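Local coordinates for protein methionine gamma-lyase (Trichomonas vaginalis, PDB 1E5E) that belongs to the Cys/Met metabolism family of PLP-dependent enzymes and assembles from four copies of the chain, at residues 329-334 with 388-393; 273-278 with 310-315. All coordinates share one frame; numbering follows the deposited sequence.

Contact 1 of 2, residues 329-334 with 388-393; sequences NLKLIT and FKQGLD
I333 lies over one face of the F388 ring, meeting it through CD1 alone, with the two side chains crossing at about a right angle. I333 CD1 sits nearest F388 CE2, at 3.2 Å, tighter than usual for two carbons, with F388 CZ next. L330 reaches the same ring obliquely: its CD2 stands 4.1 Å from CD1 of F388. The other flat group is the carboxamide of Q390. NE2 of Q390 donates to the backbone O of N329 at 2.7 Å, with an N-H...O angle of 177°, and the acceptor lies almost exactly in the amide plane. On the carbonyl side the donor is tilted 23° from the plane. Q390 CG stands between the backbone N and the carbonyl carbon (chi1 58°), and the chain bends at chi2, which turns CD toward the loop. The K331 side chain passes across this amide, with CE 3.7 Å from Q390 OE1. Q390 NE2 also bonds to OD1 of D387, whose carboxylate receives the backbone N-H groups of K331, L332 and I333, so one helix residue takes three consecutive loop N-H groups as well as the glutamine amide. As in this fold-type I family, the contact probably belongs to the C-terminal domain; it ties the loop between helix 319-328 and strand 334-335 to helix 381-396, while F388 also packs on helix 260-279 and on I346 of strand 345-347.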
ATOM      1  N   ASN A 329       5.676 -30.217  16.847  1.00 27.61           N
ATOM      2  CA  ASN A 329       6.279 -29.757  18.106  1.00 28.76           C
ATOM      3  C   ASN A 329       7.383 -28.717  17.951  1.00 26.94           C
ATOM      4  O   ASN A 329       8.173 -28.392  18.845  1.00 24.99           O
ATOM      5  CB  ASN A 329       6.756 -31.034  18.831  1.00 32.71           C
ATOM      6  CG  ASN A 329       5.550 -31.807  19.362  1.00 36.83           C
ATOM      7  OD1 ASN A 329       4.775 -31.281  20.183  1.00 39.65           O
ATOM      8  ND2 ASN A 329       5.249 -32.969  18.794  1.00 37.55           N
ATOM      9  N   LEU A 330       7.556 -28.270  16.710  1.00 25.32           N
ATOM     10  CA  LEU A 330       8.546 -27.240  16.405  1.00 25.06           C
ATOM     11  C   LEU A 330       8.017 -25.899  16.934  1.00 24.47           C
ATOM     12  O   LEU A 330       6.830 -25.633  16.774  1.00 23.67           O
ATOM     13  CB  LEU A 330       8.840 -27.174  14.911  1.00 22.37           C
ATOM     14  CG  LEU A 330       9.672 -28.379  14.409  1.00 21.39           C
ATOM     15  CD1 LEU A 330       9.729 -28.377  12.874  1.00 19.98           C
ATOM     16  CD2 LEU A 330      11.081 -28.296  14.959  1.00 19.66           C
ATOM     17  N   LYS A 331       8.881 -25.153  17.601  1.00 23.46           N
ATOM     18  CA  LYS A 331       8.473 -23.877  18.151  1.00 25.57           C
ATOM     19  C   LYS A 331       9.012 -22.656  17.406  1.00 23.27           C
ATOM     20  O   LYS A 331       8.491 -21.562  17.602  1.00 23.53           O
ATOM     21  CB  LYS A 331       8.840 -23.796  19.648  1.00 26.60           C
ATOM     22  CG  LYS A 331       8.135 -24.889  20.480  1.00 31.04           C
ATOM     23  CD  LYS A 331       8.890 -25.062  21.800  1.00 33.99           C
ATOM     24  CE  LYS A 331       8.532 -26.386  22.486  1.00 36.73           C
ATOM     25  NZ  LYS A 331       7.512 -26.253  23.560  1.00 37.91           N
ATOM     26  N   LEU A 332      10.076 -22.743  16.638  1.00 21.57           N
ATOM     27  CA  LEU A 332      10.648 -21.557  16.009  1.00 20.25           C
ATOM     28  C   LEU A 332      10.393 -21.624  14.511  1.00 20.36           C
ATOM     29  O   LEU A 332       9.952 -20.648  13.886  1.00 19.28           O
ATOM     30  CB  LEU A 332      12.115 -21.482  16.388  1.00 20.90           C
ATOM     31  CG  LEU A 332      12.940 -20.387  15.682  1.00 21.64           C
ATOM     32  CD1 LEU A 332      12.327 -19.023  15.963  1.00 21.45           C
ATOM     33  CD2 LEU A 332      14.385 -20.521  16.124  1.00 20.66           C
ATOM     34  N   ILE A 333      10.621 -22.806  13.944  1.00 17.65           N
ATOM     35  CA  ILE A 333      10.380 -23.054  12.525  1.00 18.45           C
ATOM     36  C   ILE A 333       8.859 -23.050  12.309  1.00 19.43           C
ATOM     37  O   ILE A 333       8.141 -23.514  13.206  1.00 19.88           O
ATOM     38  CB  ILE A 333      11.056 -24.341  12.064  1.00 19.26           C
ATOM     39  CG1 ILE A 333      12.569 -24.102  12.285  1.00 21.90           C
ATOM     40  CG2 ILE A 333      10.799 -24.584  10.578  1.00 18.30           C
ATOM     41  CD1 ILE A 333      13.365 -25.347  12.511  1.00 24.85           C
ATOM     42  N   THR A 334       8.399 -22.435  11.240  1.00 17.36           N
ATOM     43  CA  THR A 334       6.985 -22.236  10.997  1.00 17.92           C
ATOM     44  C   THR A 334       6.402 -23.256  10.036  1.00 19.24           C
ATOM     45  O   THR A 334       7.009 -23.546   9.004  1.00 18.29           O
ATOM     46  CB  THR A 334       6.765 -20.808  10.416  1.00 17.41           C
ATOM     47  OG1 THR A 334       7.188 -19.860  11.424  1.00 18.09           O
ATOM     48  CG2 THR A 334       5.297 -20.546  10.129  1.00 15.12           C
ATOM     49  N   PHE A 388      15.193 -27.968  16.316  1.00 21.91           N
ATOM     50  CA  PHE A 388      15.130 -29.362  15.838  1.00 24.43           C
ATOM     51  C   PHE A 388      15.545 -30.347  16.934  1.00 24.75           C
ATOM     52  O   PHE A 388      14.925 -31.411  17.060  1.00 25.58           O
ATOM     53  CB  PHE A 388      15.974 -29.567  14.612  1.00 23.94           C
ATOM     54  CG  PHE A 388      15.351 -29.112  13.326  1.00 24.62           C
ATOM     55  CD1 PHE A 388      14.258 -29.775  12.809  1.00 24.75           C
ATOM     56  CD2 PHE A 388      15.885 -28.046  12.633  1.00 23.65           C
ATOM     57  CE1 PHE A 388      13.698 -29.387  11.603  1.00 24.23           C
ATOM     58  CE2 PHE A 388      15.312 -27.679  11.430  1.00 26.19           C
ATOM     59  CZ  PHE A 388      14.220 -28.328  10.909  1.00 24.19           C
ATOM     60  N   LYS A 389      16.551 -30.013  17.728  1.00 25.59           N
ATOM     61  CA  LYS A 389      16.957 -30.910  18.811  1.00 27.76           C
ATOM     62  C   LYS A 389      15.792 -31.249  19.751  1.00 27.60           C
ATOM     63  O   LYS A 389      15.616 -32.438  20.032  1.00 24.65           O
ATOM     64  CB  LYS A 389      18.086 -30.344  19.637  1.00 29.41           C
ATOM     65  CG  LYS A 389      18.385 -31.136  20.916  1.00 32.86           C
ATOM     66  CD  LYS A 389      19.842 -30.881  21.287  1.00 35.13           C
ATOM     67  CE  LYS A 389      20.106 -31.214  22.752  1.00 37.34           C
ATOM     68  NZ  LYS A 389      19.755 -32.622  23.044  1.00 38.18           N
ATOM     69  N   GLN A 390      15.052 -30.271  20.247  1.00 26.54           N
ATOM     70  CA  GLN A 390      13.983 -30.586  21.171  1.00 29.43           C
ATOM     71  C   GLN A 390      12.919 -31.396  20.428  1.00 30.87           C
ATOM     72  O   GLN A 390      12.394 -32.361  20.991  1.00 31.61           O
ATOM     73  CB  GLN A 390      13.346 -29.391  21.872  1.00 28.61           C
ATOM     74  CG  GLN A 390      12.720 -28.294  21.032  1.00 29.29           C
ATOM     75  CD  GLN A 390      11.270 -28.509  20.688  1.00 30.33           C
ATOM     76  OE1 GLN A 390      10.624 -29.285  21.407  1.00 29.67           O
ATOM     77  NE2 GLN A 390      10.749 -27.906  19.617  1.00 29.10           N
ATOM     78  N   GLY A 391      12.577 -30.996  19.220  1.00 30.71           N
ATOM     79  CA  GLY A 391      11.539 -31.676  18.452  1.00 31.26           C
ATOM     80  C   GLY A 391      11.955 -33.137  18.207  1.00 32.93           C
ATOM     81  O   GLY A 391      11.120 -34.031  18.342  1.00 31.36           O
ATOM     82  N   LEU A 392      13.158 -33.339  17.687  1.00 33.25           N
ATOM     83  CA  LEU A 392      13.671 -34.667  17.376  1.00 35.36           C
ATOM     84  C   LEU A 392      13.892 -35.545  18.607  1.00 38.92           C
ATOM     85  O   LEU A 392      13.476 -36.718  18.636  1.00 40.06           O
ATOM     86  CB  LEU A 392      14.982 -34.572  16.578  1.00 32.37           C
ATOM     87  CG  LEU A 392      14.812 -34.078  15.127  1.00 30.17           C
ATOM     88  CD1 LEU A 392      16.151 -33.797  14.479  1.00 28.40           C
ATOM     89  CD2 LEU A 392      14.022 -35.103  14.335  1.00 29.85           C
ATOM     90  N   ASP A 393      14.502 -35.021  19.668  1.00 40.51           N
ATOM     91  CA  ASP A 393      14.722 -35.797  20.880  1.00 42.13           C
ATOM     92  C   ASP A 393      13.397 -36.341  21.392  1.00 44.25           C
ATOM     93  O   ASP A 393      13.364 -37.530  21.703  1.00 44.90           O
ATOM     94  CB  ASP A 393      15.437 -34.994  21.967  1.00 40.69           C
ATOM     95  CG  ASP A 393      16.913 -34.856  21.626  1.00 41.20           C
ATOM     96  OD1 ASP A 393      17.657 -34.281  22.461  1.00 40.62           O
ATOM     97  OD2 ASP A 393      17.329 -35.280  20.513  1.00 41.15           O
TER

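Contact 2 of 2, residues 273-278 with 310-315; sequences KVAEYL and SMITFI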
ATOM      1  N   LYS A 273      24.700 -25.310   8.205  1.00 20.45           N
ATOM      2  CA  LYS A 273      24.796 -25.757   9.590  1.00 20.09           C
ATOM      3  C   LYS A 273      23.624 -26.653   9.983  1.00 19.74           C
ATOM      4  O   LYS A 273      23.833 -27.692  10.621  1.00 18.57           O
ATOM      5  CB  LYS A 273      24.845 -24.592  10.599  1.00 20.24           C
ATOM      6  CG  LYS A 273      26.099 -23.751  10.423  1.00 22.24           C
ATOM      7  CD  LYS A 273      26.012 -22.398  11.089  1.00 22.10           C
ATOM      8  CE  LYS A 273      27.353 -21.644  10.898  1.00 22.08           C
ATOM      9  NZ  LYS A 273      27.148 -20.278  11.473  1.00 23.41           N
ATOM     10  N   VAL A 274      22.428 -26.264   9.550  1.00 18.26           N
ATOM     11  CA  VAL A 274      21.251 -27.031   9.899  1.00 18.32           C
ATOM     12  C   VAL A 274      21.258 -28.398   9.219  1.00 19.27           C
ATOM     13  O   VAL A 274      20.913 -29.398   9.884  1.00 20.72           O
ATOM     14  CB  VAL A 274      19.945 -26.283   9.588  1.00 17.08           C
ATOM     15  CG1 VAL A 274      18.753 -27.179   9.804  1.00 15.19           C
ATOM     16  CG2 VAL A 274      19.852 -25.018  10.463  1.00 16.79           C
ATOM     17  N   ALA A 275      21.703 -28.436   7.976  1.00 17.67           N
ATOM     18  CA  ALA A 275      21.692 -29.721   7.277  1.00 20.21           C
ATOM     19  C   ALA A 275      22.673 -30.672   7.955  1.00 21.41           C
ATOM     20  O   ALA A 275      22.321 -31.828   8.122  1.00 21.40           O
ATOM     21  CB  ALA A 275      22.023 -29.567   5.794  1.00 18.07           C
ATOM     22  N   GLU A 276      23.859 -30.212   8.296  1.00 22.61           N
ATOM     23  CA  GLU A 276      24.861 -31.010   8.973  1.00 24.77           C
ATOM     24  C   GLU A 276      24.333 -31.555  10.299  1.00 24.04           C
ATOM     25  O   GLU A 276      24.525 -32.731  10.579  1.00 21.38           O
ATOM     26  CB  GLU A 276      26.150 -30.216   9.268  1.00 26.80           C
ATOM     27  CG  GLU A 276      26.938 -29.915   8.010  0.50 31.40           C
ATOM     28  CD  GLU A 276      28.287 -29.264   8.031  0.50 33.53           C
ATOM     29  OE1 GLU A 276      28.952 -29.058   9.068  0.50 35.85           O
ATOM     30  OE2 GLU A 276      28.838 -28.923   6.950  0.50 35.03           O
ATOM     31  N   TYR A 277      23.577 -30.741  11.052  1.00 22.35           N
ATOM     32  CA  TYR A 277      23.014 -31.222  12.299  1.00 22.34           C
ATOM     33  C   TYR A 277      21.988 -32.314  12.048  1.00 22.44           C
ATOM     34  O   TYR A 277      21.953 -33.314  12.759  1.00 24.08           O
ATOM     35  CB  TYR A 277      22.363 -30.037  13.082  1.00 22.48           C
ATOM     36  CG  TYR A 277      21.650 -30.613  14.300  1.00 21.35           C
ATOM     37  CD1 TYR A 277      22.391 -30.973  15.409  1.00 22.08           C
ATOM     38  CD2 TYR A 277      20.287 -30.776  14.324  1.00 21.48           C
ATOM     39  CE1 TYR A 277      21.780 -31.518  16.527  1.00 21.86           C
ATOM     40  CE2 TYR A 277      19.638 -31.306  15.427  1.00 21.60           C
ATOM     41  CZ  TYR A 277      20.415 -31.678  16.506  1.00 21.49           C
ATOM     42  OH  TYR A 277      19.829 -32.227  17.596  1.00 23.83           O
ATOM     43  N   LEU A 278      21.118 -32.170  11.046  1.00 21.69           N
ATOM     44  CA  LEU A 278      20.075 -33.139  10.784  1.00 23.76           C
ATOM     45  C   LEU A 278      20.656 -34.489  10.354  1.00 24.55           C
ATOM     46  O   LEU A 278      20.240 -35.541  10.808  1.00 22.27           O
ATOM     47  CB  LEU A 278      19.091 -32.685   9.705  1.00 22.97           C
ATOM     48  CG  LEU A 278      18.305 -31.397  10.016  1.00 25.20           C
ATOM     49  CD1 LEU A 278      17.514 -30.940   8.782  1.00 24.50           C
ATOM     50  CD2 LEU A 278      17.392 -31.635  11.206  1.00 24.68           C
ATOM     51  N   SER A 310      19.128 -22.649   0.535  1.00 16.20           N
ATOM     52  CA  SER A 310      18.674 -22.787   1.918  1.00 17.57           C
ATOM     53  C   SER A 310      17.570 -23.820   2.015  1.00 17.81           C
ATOM     54  O   SER A 310      17.054 -23.933   3.120  1.00 17.58           O
ATOM     55  CB  SER A 310      18.302 -21.413   2.474  1.00 16.62           C
ATOM     56  OG  SER A 310      16.987 -21.060   2.066  1.00 18.70           O
ATOM     57  N   MET A 311      17.365 -24.583   0.947  1.00 18.43           N
ATOM     58  CA  MET A 311      16.405 -25.682   0.954  1.00 18.78           C
ATOM     59  C   MET A 311      17.152 -26.930   1.483  1.00 18.97           C
ATOM     60  O   MET A 311      18.284 -27.225   1.099  1.00 17.68           O
ATOM     61  CB  MET A 311      15.794 -26.025  -0.415  1.00 15.74           C
ATOM     62  CG  MET A 311      15.002 -24.861  -1.064  1.00 15.65           C
ATOM     63  SD  MET A 311      13.739 -24.186   0.031  1.00 11.78           S
ATOM     64  CE  MET A 311      12.567 -25.492   0.160  1.00 11.89           C
ATOM     65  N   ILE A 312      16.470 -27.690   2.332  1.00 17.31           N
ATOM     66  CA  ILE A 312      16.995 -28.912   2.895  1.00 18.25           C
ATOM     67  C   ILE A 312      15.843 -29.903   2.884  1.00 19.43           C
ATOM     68  O   ILE A 312      14.832 -29.519   3.463  1.00 20.45           O
ATOM     69  CB  ILE A 312      17.508 -28.760   4.334  1.00 18.61           C
ATOM     70  CG1 ILE A 312      18.684 -27.770   4.497  1.00 17.32           C
ATOM     71  CG2 ILE A 312      17.990 -30.131   4.844  1.00 18.23           C
ATOM     72  CD1 ILE A 312      19.027 -27.522   5.986  1.00 17.06           C
ATOM     73  N   THR A 313      15.975 -31.104   2.331  1.00 18.53           N
ATOM     74  CA  THR A 313      14.832 -32.031   2.443  1.00 19.11           C
ATOM     75  C   THR A 313      15.267 -33.271   3.219  1.00 19.13           C
ATOM     76  O   THR A 313      16.424 -33.676   3.023  1.00 20.48           O
ATOM     77  CB  THR A 313      14.323 -32.373   1.037  1.00 19.23           C
ATOM     78  OG1 THR A 313      13.706 -31.196   0.481  1.00 19.59           O
ATOM     79  CG2 THR A 313      13.303 -33.505   1.083  1.00 17.90           C
ATOM     80  N   PHE A 314      14.478 -33.798   4.137  1.00 18.23           N
ATOM     81  CA  PHE A 314      14.971 -34.906   4.938  1.00 19.58           C
ATOM     82  C   PHE A 314      13.813 -35.855   5.222  1.00 20.95           C
ATOM     83  O   PHE A 314      12.616 -35.598   5.077  1.00 19.94           O
ATOM     84  CB  PHE A 314      15.703 -34.519   6.225  1.00 20.09           C
ATOM     85  CG  PHE A 314      14.853 -33.737   7.207  1.00 20.24           C
ATOM     86  CD1 PHE A 314      14.565 -32.387   6.995  1.00 19.22           C
ATOM     87  CD2 PHE A 314      14.386 -34.316   8.351  1.00 20.96           C
ATOM     88  CE1 PHE A 314      13.790 -31.667   7.886  1.00 19.35           C
ATOM     89  CE2 PHE A 314      13.598 -33.616   9.272  1.00 20.62           C
ATOM     90  CZ  PHE A 314      13.310 -32.281   9.024  1.00 19.60           C
ATOM     91  N   ILE A 315      14.268 -37.088   5.496  1.00 21.80           N
ATOM     92  CA  ILE A 315      13.337 -38.182   5.779  1.00 21.88           C
ATOM     93  C   ILE A 315      13.661 -38.762   7.148  1.00 21.58           C
ATOM     94  O   ILE A 315      14.819 -38.988   7.535  1.00 18.96           O
ATOM     95  CB  ILE A 315      13.375 -39.225   4.664  1.00 22.90           C
ATOM     96  CG1 ILE A 315      13.166 -38.673   3.255  1.00 22.58           C
ATOM     97  CG2 ILE A 315      12.356 -40.342   4.908  1.00 24.27           C
ATOM     98  CD1 ILE A 315      13.701 -39.601   2.147  1.00 24.43           C
TER
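L278 and F314 meet with their side chains at about a right angle, the leucine delivering one methyl, CD1, onto a face of the phenylalanine ring. That methyl lies 4.1 Å from the ring centroid and 24° off the normal, a CH-pi contact displaced toward the rim; the nearest ring atom is CD1 of F314. The same L278 methyl also touches CG2 of I312, at 4.0 Å, and therefore bears on two residues of the strand. Helix 260-279 packs on one face of the mainly antiparallel five-strand sheet of strand 311-316, as in the smaller C-terminal domain of fold-type I PLP enzymes: the two short segments run nearly parallel, 11° apart, with their axes 9.3 Å from each other. I312 and F314, two positions apart on the strand, both direct their CB atoms at the helix. I312 CD1 makes the nearest approach to the helix, 3.5 Å from A275 N and 3.6 Å from A275 CB. With only CB on A275, the methyl can probably approach the helix backbone this closely. V274 crosses I312 obliquely and places CG1 3.8 Å from the same CD1. V287 of strand 284-288 packs against L278, I312 and F314, and F292 covers A275.

How the contacts relate
The two contacts lie in series along the chain, their centres 13 Å apart, and they share one apolar core. F388 of contact 1 joins them: its CE2 is 3.8 Å from CG1 of V274, its CG 3.9 Å from CD2 of L278, and its CE1 3.9 Å from CZ of F314. The ring therefore meets segment 329-334 as well as both segments of contact 2. Nearer the surface, CB of K389 comes within 3.3 Å of OH of Y277. The side chains of I333 and I312 are about 13 and about 14 Å from a bound N-(hydroxy{3-hydroxy-2-methyl-5-[(phosphonooxy)methyl]pyridin-4-yl}methyl)norvaline, too far to touch it, and the link between the contacts is structural packing.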